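Local coordinates for protein TRAP-type C4-dicarboxylate:H+ symport system substrate-binding component DctP (Shewanella oneidensis, PDB 4MX6) that binds succinate in the periplasm and probably delivers it and related C4-dicarboxylates to a TRAP-type proton symporter, at residues 306-309 and 310-314. Residues are numbered along the deposited sequence; the frame is centred on the assembly and turned at random.
Sequences AERQ and QWVDV
Gln309 and Asp313, one turn apart near the start of the α-helix 305-326, are joined through both backbone and side chain. The backbone ladder is regular i to i+4: Gln310 N binds Ala306 O, Trp311 N binds Glu307 O at a longer 3.3 Å, Val312 N binds Arg308 O, and Asp313 N binds Gln309 O at 2.9 Å.

On the exposed face of this turn, a side-chain bond links the same two residues a second time. Gln309 NE2 donates to Asp313 OD1 over 2.8 Å, with an N-H...O angle of 160°. The acceptor lies in the amide plane of Gln309, whereas the donor stands above the carboxylate plane, the two flat groups being turned 50° apart. With CG anti to the backbone N, the glutamine chain then bends at chi2 (65°), which carries its amide forward along the helix to the aspartate.

Van der Waals contacts centre on buried Val312, whose methyls meet polar ends. Its CG2 lies 3.5 Å from Arg308 NH1, beyond a chain extended from CG to NE, and CG1 is 3.8 Å from Gln309 NE2. Arg308, Trp311 and Val312 also touch Phe119, while the Trp311 indole meets Phe161 of strand 160-163, so this face seats the helix against the body of the binding protein. At the indole edge, near the ring plane, Trp311 CD1 approaches Glu307 O to 3.5 Å.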
ATOM      1  N   ALA A 306       2.310 -13.388 -23.668  1.00 13.98           N
ATOM      2  CA  ALA A 306       1.190 -12.855 -24.421  1.00 13.31           C
ATOM      3  C   ALA A 306      -0.004 -12.582 -23.520  1.00 12.95           C
ATOM      4  O   ALA A 306      -0.722 -11.614 -23.730  1.00 12.83           O
ATOM      5  CB  ALA A 306       0.798 -13.789 -25.561  1.00 13.48           C
ATOM      6  N   GLU A 307      -0.225 -13.442 -22.529  1.00 12.47           N
ATOM      7  CA  GLU A 307      -1.312 -13.222 -21.597  1.00 12.21           C
ATOM      8  C   GLU A 307      -1.075 -11.937 -20.813  1.00 10.68           C
ATOM      9  O   GLU A 307      -1.976 -11.122 -20.664  1.00 10.83           O
ATOM     10  CB  GLU A 307      -1.461 -14.418 -20.656  1.00 13.34           C
ATOM     11  CG  GLU A 307      -2.140 -15.583 -21.344  1.00 15.59           C
ATOM     12  CD  GLU A 307      -2.044 -16.905 -20.595  1.00 18.09           C
ATOM     13  OE1 GLU A 307      -1.213 -17.054 -19.676  1.00 19.00           O
ATOM     14  OE2 GLU A 307      -2.809 -17.818 -20.966  1.00 20.61           O
ATOM     15  N   ARG A 308       0.140 -11.745 -20.305  1.00 10.83           N
ATOM     16  CA  ARG A 308       0.441 -10.508 -19.591  1.00 10.71           C
ATOM     17  C   ARG A 308       0.201  -9.304 -20.500  1.00 10.37           C
ATOM     18  O   ARG A 308      -0.377  -8.302 -20.068  1.00 10.33           O
ATOM     19  CB  ARG A 308       1.880 -10.491 -19.063  1.00 11.84           C
ATOM     20  CG  ARG A 308       2.215  -9.206 -18.271  1.00 13.69           C
ATOM     21  CD  ARG A 308       3.709  -9.038 -17.984  1.00 14.77           C
ATOM     22  NE  ARG A 308       3.982  -7.939 -17.041  1.00 15.94           N
ATOM     23  CZ  ARG A 308       4.231  -6.674 -17.365  1.00 17.60           C
ATOM     24  NH1 ARG A 308       4.265  -6.286 -18.634  1.00 18.91           N
ATOM     25  NH2 ARG A 308       4.460  -5.785 -16.404  1.00 17.72           N
ATOM     26  N   GLN A 309       0.645  -9.384 -21.745  1.00 10.67           N
ATOM     27  CA  GLN A 309       0.520  -8.237 -22.642  1.00 11.55           C
ATOM     28  C   GLN A 309      -0.947  -7.894 -22.901  1.00 11.04           C
ATOM     29  O   GLN A 309      -1.294  -6.723 -23.045  1.00 11.72           O
ATOM     30  CB  GLN A 309       1.265  -8.465 -23.959  1.00 12.83           C
ATOM     31  CG  GLN A 309       1.409  -7.187 -24.783  1.00 14.57           C
ATOM     32  CD  GLN A 309       2.270  -6.141 -24.097  1.00 16.48           C
ATOM     33  OE1 GLN A 309       3.353  -6.443 -23.602  1.00 18.25           O
ATOM     34  NE2 GLN A 309       1.780  -4.914 -24.044  1.00 16.84           N
ATOM     35  N   GLN A 310      -1.821  -8.900 -22.935  1.00 10.61           N
ATOM     36  CA  GLN A 310      -3.241  -8.615 -23.117  1.00 11.75           C
ATOM     37  C   GLN A 310      -3.761  -7.776 -21.948  1.00 10.78           C
ATOM     38  O   GLN A 310      -4.519  -6.824 -22.131  1.00 11.38           O
ATOM     39  CB  GLN A 310      -4.047  -9.910 -23.254  1.00 13.18           C
ATOM     40  CG  GLN A 310      -3.790 -10.624 -24.571  1.00 15.70           C
ATOM     41  CD  GLN A 310      -4.562 -11.917 -24.787  1.00 18.67           C
ATOM     42  OE1 GLN A 310      -5.006 -12.584 -23.865  1.00 20.86           O
ATOM     43  NE2 GLN A 310      -4.682 -12.291 -26.037  1.00 19.15           N
ATOM     44  N   TRP A 311      -3.352  -8.134 -20.737  1.00  9.27           N
ATOM     45  CA  TRP A 311      -3.724  -7.346 -19.562  1.00  9.04           C
ATOM     46  C   TRP A 311      -3.139  -5.926 -19.606  1.00 10.01           C
ATOM     47  O   TRP A 311      -3.814  -4.951 -19.278  1.00 10.56           O
ATOM     48  CB  TRP A 311      -3.263  -8.064 -18.296  1.00  8.66           C
ATOM     49  CG  TRP A 311      -4.169  -9.159 -17.783  1.00  8.68           C
ATOM     50  CD1 TRP A 311      -4.018 -10.503 -17.935  1.00  9.66           C
ATOM     51  CD2 TRP A 311      -5.355  -8.968 -17.015  1.00  9.68           C
ATOM     52  NE1 TRP A 311      -5.037 -11.159 -17.296  1.00  9.60           N
ATOM     53  CE2 TRP A 311      -5.868 -10.237 -16.712  1.00  9.86           C
ATOM     54  CE3 TRP A 311      -6.014  -7.838 -16.530  1.00 10.31           C
ATOM     55  CZ2 TRP A 311      -7.040 -10.406 -15.962  1.00 11.46           C
ATOM     56  CZ3 TRP A 311      -7.170  -8.003 -15.782  1.00 11.09           C
ATOM     57  CH2 TRP A 311      -7.657  -9.271 -15.495  1.00 11.27           C
ATOM     58  N   VAL A 312      -1.876  -5.812 -19.983  1.00 10.03           N
ATOM     59  CA  VAL A 312      -1.258  -4.492 -20.083  1.00 11.11           C
ATOM     60  C   VAL A 312      -2.048  -3.609 -21.046  1.00 11.97           C
ATOM     61  O   VAL A 312      -2.372  -2.452 -20.738  1.00 12.55           O
ATOM     62  CB  VAL A 312       0.202  -4.595 -20.553  1.00 12.23           C
ATOM     63  CG1 VAL A 312       0.799  -3.215 -20.820  1.00 13.12           C
ATOM     64  CG2 VAL A 312       1.023  -5.340 -19.523  1.00 12.68           C
ATOM     65  N   ASP A 313      -2.349  -4.152 -22.217  1.00 11.79           N
ATOM     66  CA  ASP A 313      -2.976  -3.370 -23.273  1.00 12.58           C
ATOM     67  C   ASP A 313      -4.357  -2.850 -22.889  1.00 12.43           C
ATOM     68  O   ASP A 313      -4.691  -1.701 -23.168  1.00 13.96           O
ATOM     69  CB  ASP A 313      -3.084  -4.204 -24.558  1.00 14.52           C
ATOM     70  CG  ASP A 313      -1.736  -4.455 -25.218  1.00 16.33           C
ATOM     71  OD1 ASP A 313      -0.733  -3.825 -24.826  1.00 16.50           O
ATOM     72  OD2 ASP A 313      -1.684  -5.282 -26.153  1.00 17.05           O
ATOM     73  N   VAL A 314      -5.166  -3.701 -22.263  1.00 11.75           N
ATOM     74  CA  VAL A 314      -6.518  -3.316 -21.891  1.00 11.53           C
ATOM     75  C   VAL A 314      -6.533  -2.289 -20.745  1.00  9.53           C
ATOM     76  O   VAL A 314      -7.523  -1.578 -20.552  1.00 10.33           O
ATOM     77  CB  VAL A 314      -7.351  -4.568 -21.520  1.00 14.05           C
ATOM     78  CG1 VAL A 314      -6.998  -5.084 -20.140  1.00 14.37           C
ATOM     79  CG2 VAL A 314      -8.817  -4.272 -21.588  1.00 15.80           C
TER